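Side-chain contacts in RTX-adhesin (Marinomonas primoryensis, PDB 5IRB), which binds calcium and belongs to a giant cell-surface adhesin that attaches its Antarctic bacterium to diatoms and ice: residues S118-D123 with A127-S132; D148-T153 with K167-G172; T157-V162 with G175-Q180; D252-E257 with G271-D276; E261-T266 with G279-A284. All coordinates share one frame; numbering follows the deposited sequence. Where two conformers were deposited one is given.

Contact 1: residues S118-D123 with A127-S132; sequences SITSDD and AEESNS. With CA (calcium ion), chain F; CA (calcium ion), chain G.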
# COMPACT_ATOMS: atom_id res chain seq x y z
N SER A 118 -1.81 3.00 -8.18
CA SER A 118 -2.39 2.12 -9.19
C SER A 118 -1.38 1.08 -9.69
O SER A 118 -0.16 1.31 -9.70
CB SER A 118 -2.97 2.97 -10.34
OG SER A 118 -1.92 3.56 -11.09
N ILE A 119 -1.90 -0.12 -9.99
CA ILE A 119 -1.17 -1.23 -10.62
C ILE A 119 -0.99 -0.97 -12.12
O ILE A 119 -1.90 -1.20 -12.90
CB ILE A 119 -1.88 -2.58 -10.37
CG1 ILE A 119 -2.15 -2.79 -8.87
CG2 ILE A 119 -1.07 -3.75 -10.94
CD1 ILE A 119 -0.91 -2.67 -7.94
N THR A 120 0.17 -0.42 -12.50
CA THR A 120 0.44 0.15 -13.81
C THR A 120 -0.43 1.40 -13.98
O THR A 120 -1.25 1.72 -13.13
CB THR A 120 0.19 -0.81 -15.02
OG1 THR A 120 -1.20 -0.84 -15.31
CG2 THR A 120 0.70 -2.23 -14.74
N SER A 121 -0.23 2.09 -15.09
CA SER A 121 -0.80 3.41 -15.33
C SER A 121 -2.32 3.51 -15.20
O SER A 121 -2.83 4.52 -14.72
CB SER A 121 -0.45 3.85 -16.75
OG SER A 121 0.27 5.07 -16.72
N ASP A 122 -3.05 2.47 -15.62
CA ASP A 122 -4.50 2.53 -15.66
C ASP A 122 -5.15 1.60 -14.66
O ASP A 122 -6.35 1.41 -14.72
CB ASP A 122 -5.04 2.16 -17.06
CG ASP A 122 -4.58 0.77 -17.51
OD1 ASP A 122 -3.83 0.11 -16.77
OD2 ASP A 122 -4.99 0.33 -18.61
N ASP A 123 -4.34 0.98 -13.80
CA ASP A 123 -4.85 0.08 -12.77
C ASP A 123 -5.45 -1.18 -13.42
O ASP A 123 -6.30 -1.87 -12.84
CB ASP A 123 -5.87 0.78 -11.87
CG ASP A 123 -5.88 0.25 -10.45
OD1 ASP A 123 -4.82 -0.22 -9.94
OD2 ASP A 123 -6.97 0.24 -9.87
N ALA A 127 -2.15 -8.00 -21.23
CA ALA A 127 -1.41 -9.19 -21.63
C ALA A 127 0.11 -9.03 -21.50
O ALA A 127 0.78 -9.86 -20.90
CB ALA A 127 -1.78 -9.58 -23.08
N GLU A 128 0.63 -7.96 -22.08
CA GLU A 128 2.05 -7.68 -22.03
C GLU A 128 2.58 -7.41 -20.63
O GLU A 128 3.67 -7.85 -20.27
CB GLU A 128 2.35 -6.51 -22.97
CG GLU A 128 3.61 -5.72 -22.70
CD GLU A 128 3.94 -4.76 -23.84
OE1 GLU A 128 3.03 -4.45 -24.67
OE2 GLU A 128 5.09 -4.27 -23.87
N GLU A 129 1.77 -6.74 -19.81
CA GLU A 129 2.20 -6.41 -18.46
C GLU A 129 2.23 -7.69 -17.63
O GLU A 129 3.05 -7.84 -16.73
CB GLU A 129 1.24 -5.37 -17.85
CG GLU A 129 1.38 -3.95 -18.46
CD GLU A 129 0.16 -3.04 -18.18
OE1 GLU A 129 -0.94 -3.60 -17.97
OE2 GLU A 129 0.31 -1.79 -18.17
N SER A 130 1.37 -8.63 -17.99
CA SER A 130 1.29 -9.90 -17.28
C SER A 130 2.50 -10.78 -17.52
O SER A 130 2.70 -11.76 -16.81
CB SER A 130 0.03 -10.65 -17.70
OG SER A 130 0.26 -11.28 -18.95
N ASN A 131 3.31 -10.44 -18.52
CA ASN A 131 4.54 -11.20 -18.76
C ASN A 131 5.78 -10.37 -18.46
O ASN A 131 6.85 -10.62 -19.01
CB ASN A 131 4.61 -11.69 -20.21
CG ASN A 131 3.61 -12.79 -20.50
OD1 ASN A 131 3.76 -13.93 -20.05
ND2 ASN A 131 2.58 -12.46 -21.28
N SER A 132 5.62 -9.38 -17.57
CA SER A 132 6.69 -8.46 -17.26
C SER A 132 6.80 -8.26 -15.76
O SER A 132 5.95 -8.70 -14.99
CB SER A 132 6.47 -7.11 -17.91
OG SER A 132 6.48 -7.20 -19.33
CA CA F . -2.07 -1.37 -17.51
CA CA G . -5.93 0.07 -7.71
O HOH W 1 -3.53 -1.53 -19.58
O HOH W 2 -1.09 0.22 -18.16
O HOH W 3 -5.52 2.36 -7.69
O HOH W 4 -8.51 -0.20 -7.49
O HOH W 5 -3.41 -0.22 -6.41
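Thr120 and Glu129 meet through a calcium ion in surface loops that flank strand 124-125 in the sequence, in the middle beta-sandwich domain of this fragment, where a type I beta turn from Thr120 to Asp123 faces a helix-like turn at residues 127-130. The tight part is the metal site. Glu129 approaches from the side opposite Thr120, extended beyond CG, and grips the calcium with both carboxylate oxygens, OE1 and OE2 of Glu129 each lying 2.5 Å from the ion. Thr120 OG1 and Asp122 OD1 each lie 2.4 Å from the same calcium, and Val124 O joins them. With its OG1 between the backbone N and the carbonyl carbon (chi1 80°), Thr120 turns the hydroxyl to the metal and leaves its methyl against the carboxylate, Thr120 CG2 to Glu129 CD 3.6 Å. The hydroxyl proton goes to Ile119 O, which fixes the rotation of the group and leaves its oxygen facing the ion. Asn126 N also bonds Glu129 OE1, steadying that carboxylate.

The looser side is wet. Two waters complete the shell, and one of them donates to Asp122 OD2, the carboxylate oxygen that does not bind the metal. The like charges at Asp122 OD1 and Glu129 OE2 stay 4.8 Å apart, probably balanced by the cation between them. Asp123 points away from Glu129 and chelates a second calcium, whose shell holds Thr205 O and three waters. Asp123 OD1 also accepts, on its anti lone pair, a hydrogen bond from Ile119 N at 2.9 Å with an N-H...O angle of 160°.

Contact 2: residues D148-T153 with K167-G172; sequences DTVSMT and KTWSVG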
# COMPACT_ATOMS: atom_id res chain seq x y z
N ASP A 148 10.92 1.11 7.87
CA ASP A 148 9.91 0.11 8.21
C ASP A 148 9.74 -0.93 7.11
O ASP A 148 10.03 -0.66 5.94
CB ASP A 148 8.54 0.77 8.47
CG ASP A 148 8.48 1.50 9.82
OD1 ASP A 148 9.38 1.29 10.65
OD2 ASP A 148 7.51 2.27 10.05
N THR A 149 9.27 -2.12 7.50
CA THR A 149 9.03 -3.20 6.56
C THR A 149 7.67 -3.07 5.89
O THR A 149 6.65 -2.85 6.55
CB THR A 149 9.14 -4.56 7.26
OG1 THR A 149 10.46 -4.69 7.79
CG2 THR A 149 8.93 -5.70 6.28
N VAL A 150 7.66 -3.19 4.56
CA VAL A 150 6.44 -3.24 3.77
C VAL A 150 6.31 -4.63 3.16
O VAL A 150 7.25 -5.12 2.54
CB VAL A 150 6.43 -2.17 2.67
CG1 VAL A 150 5.24 -2.36 1.69
CG2 VAL A 150 6.39 -0.79 3.31
N SER A 151 5.18 -5.29 3.39
CA SER A 151 5.00 -6.62 2.85
C SER A 151 3.62 -6.84 2.21
O SER A 151 2.65 -6.12 2.48
CB SER A 151 5.26 -7.67 3.93
OG SER A 151 4.34 -7.55 4.98
N MET A 152 3.55 -7.84 1.33
CA MET A 152 2.33 -8.16 0.61
C MET A 152 2.49 -9.57 0.09
O MET A 152 3.61 -9.98 -0.23
CB MET A 152 2.09 -7.18 -0.52
CG MET A 152 3.20 -7.18 -1.55
SD MET A 152 3.21 -5.66 -2.49
CE MET A 152 4.16 -4.65 -1.34
N THR A 153 1.40 -10.33 0.05
CA THR A 153 1.44 -11.66 -0.52
C THR A 153 0.50 -11.72 -1.73
O THR A 153 -0.71 -11.54 -1.60
CB THR A 153 1.04 -12.72 0.51
OG1 THR A 153 1.89 -12.61 1.65
CG2 THR A 153 1.21 -14.11 -0.07
N LYS A 167 9.50 8.26 2.84
CA LYS A 167 8.30 7.50 3.21
C LYS A 167 7.55 6.86 2.03
O LYS A 167 6.50 6.25 2.22
CB LYS A 167 7.32 8.35 4.04
CG LYS A 167 7.89 8.83 5.40
CD LYS A 167 6.73 8.96 6.39
CE LYS A 167 7.17 9.33 7.78
NZ LYS A 167 5.98 9.52 8.64
N THR A 168 8.09 6.96 0.83
CA THR A 168 7.60 6.13 -0.25
C THR A 168 8.25 4.75 -0.19
O THR A 168 9.16 4.51 0.62
CB THR A 168 7.86 6.75 -1.64
OG1 THR A 168 9.26 6.81 -1.88
CG2 THR A 168 7.24 8.15 -1.71
N TRP A 169 7.72 3.83 -0.99
CA TRP A 169 8.25 2.49 -1.08
C TRP A 169 7.88 1.95 -2.45
O TRP A 169 6.87 2.36 -3.01
CB TRP A 169 7.71 1.58 0.03
CG TRP A 169 6.22 1.49 0.10
CD1 TRP A 169 5.39 2.24 0.90
CD2 TRP A 169 5.38 0.65 -0.67
NE1 TRP A 169 4.07 1.89 0.69
CE2 TRP A 169 4.04 0.90 -0.30
CE3 TRP A 169 5.62 -0.33 -1.66
CZ2 TRP A 169 2.95 0.25 -0.87
CZ3 TRP A 169 4.53 -0.99 -2.24
CH2 TRP A 169 3.22 -0.70 -1.84
N SER A 170 8.66 1.02 -2.99
CA SER A 170 8.22 0.32 -4.18
C SER A 170 8.90 -1.02 -4.25
O SER A 170 9.97 -1.21 -3.68
CB SER A 170 8.53 1.12 -5.45
OG SER A 170 9.92 1.26 -5.62
N VAL A 171 8.27 -1.95 -4.95
CA VAL A 171 8.86 -3.27 -5.11
C VAL A 171 8.38 -3.88 -6.44
O VAL A 171 7.22 -3.70 -6.85
CB VAL A 171 8.51 -4.18 -3.91
CG1 VAL A 171 7.02 -4.42 -3.82
CG2 VAL A 171 9.26 -5.49 -3.99
N GLY A 172 9.29 -4.56 -7.13
CA GLY A 172 8.98 -5.22 -8.39
C GLY A 172 8.22 -6.51 -8.15
O GLY A 172 8.63 -7.35 -7.36
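Trp169 lies against Val150 and Met152, and its indole can be followed outward atom by atom. From CB, which rises toward strand 149-153, the chain turns so that CG stands between the backbone N and the carbonyl carbon (chi1 55°), which sends the indole across the gap so that one face meets Val150. CG comes first and meets one methyl of Val150, with Trp169 CG to Val150 CG2 at 3.9 Å; CD1 lies near the same methyl. At the ring fusion the other methyl takes over, Val150 CG1 standing 3.8 Å from Trp169 CD2. This methyl also reaches CE2 and CE3 and makes a CH-pi contact over one face, 3.9 Å from the centroid of the six-membered ring and 13° off its normal.

The two strands belong to different sheets of the beta-sandwich, 168-172 to the three-stranded sheet and 149-153 to the five-stranded one, and their axes pass 8.9 Å apart at -41°, so the contact is made entirely of side chains filling the space between the sheets. Farther out, Trp169 CZ3 is 3.8 Å from Met152 CE and CH2 lies slightly beyond. The methionine comes from the opposite direction, bent at its last torsion, and that bend brings its methyl obliquely to the CZ3-CH2 end of the indole. The same methyl also reaches Val171 tip to tip, Met152 CE to Val171 CG1 being 3.8 Å. Val186 of strand 183-191 touches both Val150 and Met152, and Val140 packs on Trp169 from strand 133-142.

Contact 3: residues T157-V162 with G175-Q180; sequences TLYTTV and GSDLAQ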
# COMPACT_ATOMS: atom_id res chain seq x y z
N THR A 157 2.76 -15.47 -3.28
CA THR A 157 4.16 -15.10 -3.16
C THR A 157 4.31 -13.85 -2.32
O THR A 157 3.69 -12.82 -2.59
CB THR A 157 4.81 -14.86 -4.53
OG1 THR A 157 4.85 -16.08 -5.27
CG2 THR A 157 6.23 -14.30 -4.37
N LEU A 158 5.15 -13.97 -1.30
CA LEU A 158 5.47 -12.88 -0.40
C LEU A 158 6.44 -11.92 -1.05
O LEU A 158 7.52 -12.32 -1.47
CB LEU A 158 6.08 -13.42 0.90
CG LEU A 158 6.47 -12.37 1.94
CD1 LEU A 158 5.27 -11.56 2.40
CD2 LEU A 158 7.16 -13.07 3.11
N TYR A 159 6.07 -10.65 -1.14
CA TYR A 159 7.00 -9.62 -1.58
C TYR A 159 7.27 -8.68 -0.42
O TYR A 159 6.34 -8.25 0.25
CB TYR A 159 6.45 -8.84 -2.78
CG TYR A 159 6.27 -9.65 -4.05
CD1 TYR A 159 5.12 -10.41 -4.29
CD2 TYR A 159 7.26 -9.65 -5.03
CE1 TYR A 159 4.95 -11.13 -5.49
CE2 TYR A 159 7.11 -10.37 -6.22
CZ TYR A 159 5.96 -11.09 -6.44
OH TYR A 159 5.86 -11.79 -7.61
N THR A 160 8.54 -8.33 -0.22
CA THR A 160 8.94 -7.44 0.86
C THR A 160 9.76 -6.27 0.35
O THR A 160 10.59 -6.44 -0.54
CB THR A 160 9.79 -8.24 1.89
OG1 THR A 160 8.94 -9.16 2.57
CG2 THR A 160 10.50 -7.35 2.89
N THR A 161 9.62 -5.11 0.98
CA THR A 161 10.55 -4.01 0.76
C THR A 161 10.62 -3.13 2.02
O THR A 161 10.12 -3.51 3.09
CB THR A 161 10.18 -3.19 -0.51
OG1 THR A 161 11.23 -2.26 -0.81
CG2 THR A 161 8.90 -2.44 -0.34
N VAL A 162 11.29 -1.99 1.91
CA VAL A 162 11.48 -1.12 3.05
C VAL A 162 11.08 0.32 2.73
O VAL A 162 11.25 0.78 1.60
CB VAL A 162 12.95 -1.17 3.53
CG1 VAL A 162 13.23 -0.12 4.59
CG2 VAL A 162 13.25 -2.55 4.11
N GLY A 175 4.26 -9.82 -13.10
CA GLY A 175 2.99 -9.71 -13.81
C GLY A 175 2.07 -10.91 -13.70
O GLY A 175 0.85 -10.76 -13.60
N SER A 176 2.63 -12.11 -13.71
CA SER A 176 1.78 -13.29 -13.66
C SER A 176 1.11 -13.48 -12.30
O SER A 176 -0.02 -13.97 -12.24
CB SER A 176 2.57 -14.54 -14.04
OG SER A 176 3.85 -14.55 -13.44
N ASP A 177 1.78 -13.08 -11.21
CA ASP A 177 1.09 -13.08 -9.92
C ASP A 177 -0.04 -12.06 -9.93
O ASP A 177 -1.15 -12.36 -9.51
CB ASP A 177 2.06 -12.80 -8.75
CG ASP A 177 3.03 -13.94 -8.53
OD1 ASP A 177 2.65 -15.11 -8.81
OD2 ASP A 177 4.17 -13.68 -8.09
N LEU A 178 0.24 -10.87 -10.43
CA LEU A 178 -0.77 -9.83 -10.48
C LEU A 178 -1.91 -10.21 -11.42
O LEU A 178 -3.05 -9.84 -11.18
CB LEU A 178 -0.14 -8.49 -10.90
CG LEU A 178 0.75 -7.86 -9.82
CD1 LEU A 178 1.64 -6.75 -10.36
CD2 LEU A 178 -0.11 -7.32 -8.68
N ALA A 179 -1.60 -10.94 -12.49
CA ALA A 179 -2.64 -11.45 -13.40
C ALA A 179 -3.60 -12.41 -12.69
O ALA A 179 -4.75 -12.56 -13.11
CB ALA A 179 -2.02 -12.13 -14.62
N GLN A 180 -3.11 -13.07 -11.64
CA GLN A 180 -3.89 -14.11 -10.98
C GLN A 180 -4.47 -13.70 -9.63
O GLN A 180 -5.23 -14.46 -9.04
CB GLN A 180 -3.04 -15.35 -10.82
CG GLN A 180 -2.86 -16.09 -12.12
CD GLN A 180 -1.74 -17.09 -12.07
OE1 GLN A 180 -1.90 -18.20 -11.56
NE2 GLN A 180 -0.58 -16.72 -12.61
O HOH W 6 3.03 -16.95 -7.02
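The start of strand 157-162 comes alongside the first turn of helix 175-180, the nearest backbone pair being Thr157 and Asp177 with CA atoms 7.7 Å apart. The side chains close that gap with oxygen atoms. Tyr159 OH donates to Asp177 OD2 at 2.6 Å and meets the anti lone pair of OD2, the one turned away from the other carboxylate oxygen. OD2 lies at the edge of the ring, in its plane, while the carboxylate plane is turned 70° from it; the two side chains cross obliquely, and the acid sits at the ring edge instead of stacking on it. Asp177 holds CG anti to its carbonyl carbon (chi1 -68°), a torsion that carries the carboxylate off the helix to the strand.

Thr157 reaches the same acid through water. Its OG1 donates to a water at 2.7 Å from Thr157 OG1, and this water, 2.6 Å from Asp177 OD1, donates onward to that oxygen. Thr157 itself crosses Asp177 at about a right angle, with direct approaches no closer than 3.8 Å, Thr157 OG1 to Asp177 OD2.

The helix links the two sheets of the beta-sandwich, joining strand 168-174 to strand 183-191, and the contact pins it to edge strand 157-162. Asn155 ND2 also donates to Asp177 OD1, and Ser174 N donates to Tyr159 OH. Both carboxylate oxygens thus receive donors close to the N-terminal end of a helix, conditions that probably favour an ionised aspartate, while the amide bonded to the phenol oxygen would be expected to strengthen that hydroxyl as a donor.

Contact 4: residues D252-E257 with G271-D276; sequences DTVTLE and GEWSVD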
# COMPACT_ATOMS: atom_id res chain seq x y z
N ASP A 252 -9.38 2.09 -37.20
CA ASP A 252 -8.55 0.90 -37.21
C ASP A 252 -7.92 0.67 -38.59
O ASP A 252 -8.54 0.96 -39.62
CB ASP A 252 -9.38 -0.32 -36.81
CG ASP A 252 -9.54 -0.46 -35.29
OD1 ASP A 252 -8.98 0.38 -34.56
OD2 ASP A 252 -10.22 -1.43 -34.86
N THR A 253 -6.73 0.10 -38.61
CA THR A 253 -6.04 -0.14 -39.88
C THR A 253 -6.55 -1.40 -40.53
O THR A 253 -6.71 -2.43 -39.86
CB THR A 253 -4.52 -0.25 -39.68
OG1 THR A 253 -4.02 1.01 -39.21
CG2 THR A 253 -3.82 -0.61 -41.00
N VAL A 254 -6.82 -1.31 -41.84
CA VAL A 254 -7.17 -2.46 -42.65
C VAL A 254 -6.01 -2.75 -43.60
O VAL A 254 -5.56 -1.87 -44.33
CB VAL A 254 -8.45 -2.22 -43.50
CG1 VAL A 254 -8.92 -3.53 -44.08
CG2 VAL A 254 -9.56 -1.57 -42.66
N THR A 255 -5.51 -3.97 -43.56
CA THR A 255 -4.35 -4.33 -44.36
C THR A 255 -4.72 -5.44 -45.32
O THR A 255 -5.31 -6.42 -44.90
CB THR A 255 -3.17 -4.76 -43.48
OG1 THR A 255 -2.83 -3.67 -42.61
CG2 THR A 255 -1.95 -5.14 -44.33
N LEU A 256 -4.39 -5.24 -46.59
CA LEU A 256 -4.57 -6.25 -47.64
C LEU A 256 -3.24 -6.55 -48.32
O LEU A 256 -2.56 -5.62 -48.74
CB LEU A 256 -5.55 -5.75 -48.71
CG LEU A 256 -7.06 -5.70 -48.49
CD1 LEU A 256 -7.41 -4.71 -47.43
CD2 LEU A 256 -7.73 -5.30 -49.81
N GLU A 257 -2.87 -7.83 -48.42
CA GLU A 257 -1.70 -8.22 -49.21
C GLU A 257 -2.17 -8.96 -50.47
O GLU A 257 -2.76 -10.04 -50.41
CB GLU A 257 -0.71 -9.02 -48.37
CG GLU A 257 -0.09 -8.14 -47.27
CD GLU A 257 0.33 -8.89 -46.01
OE1 GLU A 257 0.05 -10.11 -45.90
OE2 GLU A 257 0.93 -8.24 -45.12
N GLY A 271 -18.54 1.57 -40.30
CA GLY A 271 -17.96 0.24 -40.28
C GLY A 271 -17.59 -0.32 -41.67
O GLY A 271 -17.53 -1.54 -41.85
N GLU A 272 -17.32 0.56 -42.62
CA GLU A 272 -16.89 0.13 -43.96
C GLU A 272 -15.45 0.59 -44.23
O GLU A 272 -14.88 1.42 -43.50
CB GLU A 272 -17.83 0.67 -45.05
CG GLU A 272 -19.25 0.12 -44.97
CD GLU A 272 -20.18 0.72 -46.02
OE1 GLU A 272 -20.04 0.39 -47.21
OE2 GLU A 272 -21.06 1.53 -45.65
N TRP A 273 -14.86 0.02 -45.27
CA TRP A 273 -13.54 0.43 -45.69
C TRP A 273 -13.44 0.25 -47.19
O TRP A 273 -14.12 -0.61 -47.76
CB TRP A 273 -12.46 -0.36 -44.94
CG TRP A 273 -12.63 -1.84 -45.07
CD1 TRP A 273 -13.25 -2.68 -44.18
CD2 TRP A 273 -12.16 -2.67 -46.13
NE1 TRP A 273 -13.22 -3.97 -44.63
CE2 TRP A 273 -12.54 -4.01 -45.84
CE3 TRP A 273 -11.46 -2.44 -47.32
CZ2 TRP A 273 -12.27 -5.09 -46.67
CZ3 TRP A 273 -11.17 -3.52 -48.16
CH2 TRP A 273 -11.57 -4.82 -47.82
N SER A 274 -12.63 1.08 -47.83
CA SER A 274 -12.34 0.92 -49.26
C SER A 274 -10.89 1.34 -49.51
O SER A 274 -10.37 2.23 -48.82
CB SER A 274 -13.31 1.73 -50.14
OG SER A 274 -13.05 1.50 -51.52
N VAL A 275 -10.23 0.67 -50.45
CA VAL A 275 -8.87 1.05 -50.81
C VAL A 275 -8.64 0.81 -52.29
O VAL A 275 -9.17 -0.15 -52.87
CB VAL A 275 -7.83 0.29 -49.94
CG1 VAL A 275 -7.96 -1.21 -50.10
CG2 VAL A 275 -6.42 0.77 -50.24
N ASP A 276 -7.86 1.69 -52.92
CA ASP A 276 -7.59 1.55 -54.35
C ASP A 276 -6.44 0.58 -54.61
O ASP A 276 -5.34 0.73 -54.08
CB ASP A 276 -7.31 2.93 -54.96
CG ASP A 276 -8.59 3.75 -55.20
OD1 ASP A 276 -9.71 3.19 -55.09
OD2 ASP A 276 -8.47 4.96 -55.46
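Val254 and Trp273 make the CH-pi part of this contact. Val254 CG1, anti to the backbone N (chi1 -168°), stands over the centre of the indole face, 4.0 Å from the centroid of the five-membered ring of Trp273 and 13° off its normal.

The remaining contacts are apolar. The second methyl of the valine lies beside the stem of the indole, Val254 CG2 being 3.9 Å from Trp273 CB. Leu256 comes at Trp273 from the opposite direction, its CD1 4.0 Å from Trp273 CZ3 and set obliquely to the ring. Its other branch meets a valine tip to tip, Leu256 CD2 to Val275 CG1 being 4.1 Å, so the forked leucine serves two neighbours at once. The polar edge of the indole looks elsewhere: Trp273 NE1 makes a weak hydrogen bond to Thr242 O.

Segments 252-257 and 271-276 lie in facing sheets of the last beta-sandwich domain of this fragment, their strand axes 9.0 Å apart and crossing at -45°. Strand 253-258 runs between 287-295 and 261-266 in the five-stranded sheet, Val292 packing on Val254 and Phe288 on Leu256, whereas strand 272-278 borders 236-244 in the three-stranded sheet.

Contact 5: residues E261-T266 with G279-A284; sequences ETYTTT and GSDLAA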
# COMPACT_ATOMS: atom_id res chain seq x y z
N GLU A 261 1.91 -7.25 -52.86
CA GLU A 261 1.87 -5.82 -52.56
C GLU A 261 1.01 -5.56 -51.33
O GLU A 261 -0.02 -6.20 -51.14
CB GLU A 261 1.33 -5.01 -53.75
CG GLU A 261 2.24 -4.97 -54.97
CD GLU A 261 3.56 -4.25 -54.72
OE1 GLU A 261 3.64 -3.48 -53.74
OE2 GLU A 261 4.51 -4.47 -55.52
N THR A 262 1.44 -4.62 -50.51
CA THR A 262 0.68 -4.28 -49.32
C THR A 262 -0.17 -3.03 -49.55
O THR A 262 0.35 -2.00 -49.98
CB THR A 262 1.59 -4.08 -48.13
OG1 THR A 262 2.35 -5.28 -47.93
CG2 THR A 262 0.78 -3.77 -46.89
N TYR A 263 -1.46 -3.12 -49.25
CA TYR A 263 -2.37 -1.99 -49.38
C TYR A 263 -2.99 -1.72 -48.00
O TYR A 263 -3.33 -2.67 -47.30
CB TYR A 263 -3.47 -2.29 -50.42
CG TYR A 263 -3.00 -2.38 -51.86
CD1 TYR A 263 -2.54 -3.58 -52.40
CD2 TYR A 263 -3.01 -1.26 -52.68
CE1 TYR A 263 -2.11 -3.66 -53.72
CE2 TYR A 263 -2.57 -1.32 -54.00
CZ TYR A 263 -2.13 -2.53 -54.51
OH TYR A 263 -1.70 -2.58 -55.82
N THR A 264 -3.17 -0.46 -47.63
CA THR A 264 -3.79 -0.15 -46.34
C THR A 264 -4.82 0.96 -46.43
O THR A 264 -4.76 1.82 -47.31
CB THR A 264 -2.76 0.29 -45.26
OG1 THR A 264 -2.06 1.46 -45.72
CG2 THR A 264 -1.76 -0.83 -44.90
N THR A 265 -5.77 0.94 -45.50
CA THR A 265 -6.77 1.97 -45.36
C THR A 265 -7.24 1.87 -43.90
O THR A 265 -6.65 1.12 -43.11
CB THR A 265 -7.96 1.82 -46.38
OG1 THR A 265 -8.81 2.97 -46.31
CG2 THR A 265 -8.80 0.58 -46.08
N THR A 266 -8.29 2.60 -43.55
CA THR A 266 -8.84 2.55 -42.22
C THR A 266 -10.34 2.33 -42.27
O THR A 266 -10.98 2.56 -43.31
CB THR A 266 -8.54 3.84 -41.42
OG1 THR A 266 -9.11 4.95 -42.11
CG2 THR A 266 -7.05 4.05 -41.29
N GLY A 279 -5.10 -2.95 -60.73
CA GLY A 279 -5.75 -4.07 -61.39
C GLY A 279 -4.80 -5.20 -61.73
O GLY A 279 -5.19 -6.38 -61.73
N SER A 280 -3.56 -4.85 -62.05
CA SER A 280 -2.57 -5.86 -62.41
C SER A 280 -2.35 -6.81 -61.23
O SER A 280 -2.11 -8.00 -61.42
CB SER A 280 -1.25 -5.21 -62.86
OG SER A 280 -0.77 -4.30 -61.89
N ASP A 281 -2.44 -6.28 -60.02
CA ASP A 281 -2.29 -7.10 -58.83
C ASP A 281 -3.47 -8.05 -58.64
O ASP A 281 -3.29 -9.22 -58.30
CB ASP A 281 -2.10 -6.22 -57.60
CG ASP A 281 -0.74 -5.55 -57.59
OD1 ASP A 281 0.19 -6.15 -58.18
OD2 ASP A 281 -0.59 -4.48 -56.96
N LEU A 282 -4.67 -7.55 -58.85
CA LEU A 282 -5.85 -8.40 -58.70
C LEU A 282 -5.87 -9.46 -59.79
O LEU A 282 -6.35 -10.58 -59.55
CB LEU A 282 -7.13 -7.57 -58.72
CG LEU A 282 -7.26 -6.62 -57.53
CD1 LEU A 282 -8.26 -5.51 -57.80
CD2 LEU A 282 -7.63 -7.40 -56.28
N ALA A 283 -5.36 -9.11 -60.97
CA ALA A 283 -5.23 -10.06 -62.08
C ALA A 283 -4.29 -11.23 -61.78
O ALA A 283 -4.48 -12.33 -62.29
CB ALA A 283 -4.75 -9.34 -63.34
N ALA A 284 -3.29 -11.01 -60.94
CA ALA A 284 -2.29 -12.04 -60.69
C ALA A 284 -2.64 -12.86 -59.46
O ALA A 284 -2.18 -13.99 -59.29
CB ALA A 284 -0.92 -11.43 -60.54
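Tyr263 and Asp281 meet obliquely, phenol end against carboxylate, with the ring and acid planes 70° apart. Asp281 OD2 sits at the edge of the ring, in its plane, and takes a hydrogen bond from Tyr263 OH. At 2.5 Å between Tyr263 OH and Asp281 OD2 the bond is very short, so its exact length is doubtful. The ring carbons follow behind: Tyr263 CZ is 3.5 Å from Asp281 OD2, and CE1 a little farther. The first torsion of Asp281 sets CG beside the backbone N, which brings the carboxylate out from the helix and up to the tyrosine.

Glu261 crosses the aspartate at about a right angle and meets it with its aliphatic part. Its CG methylene lies against the acid, Glu261 CG to Asp281 OD2 being 3.5 Å, and the bend at chi2 (-65°) carries the glutamate's own carboxylate off. The two acid groups, with planes 22° apart, keep their charges separated, Glu261 OE2 to Asp281 OD2 being 5.3 Å, and Glu261 lies on the solvent side. The buried aspartate is held elsewhere as well: Asn259 ND2 bonds Asp281 OD1, and Ala278 N donates to Tyr263 OH.

Helix 279-284 is the short link from strand 272-278 to strand 287-295, which lie in opposite sheets of the last beta-sandwich of this fragment. Edge strand 261-266 is paired with strand 253-258 on one side, its Tyr263 also touches Val277, and Leu282 of the helix packs on Val237 and Val239 of strand 236-244.

How the contacts relate
Contact 1 comes first along the chain, closing the short calcium-binding excursion round strand 124-125, between strands 112-116 and 133-142. Contacts 2 and 3 follow in the same domain and cross each other: strands 149-154, 157-162 and 168-174 and helix 175-180 alternate as partners, so the hairpin of the first two strands is tied both to the facing sheet and to the helix that follows. Contact 1 touches contact 3 through Ser132 O and Gly175 N, a probable backbone hydrogen bond. Contacts 4 and 5 repeat the crossed pattern in the last domain of this fragment; contact 4 lies about 49 Å, centre to centre, from its counterpart, contact 2.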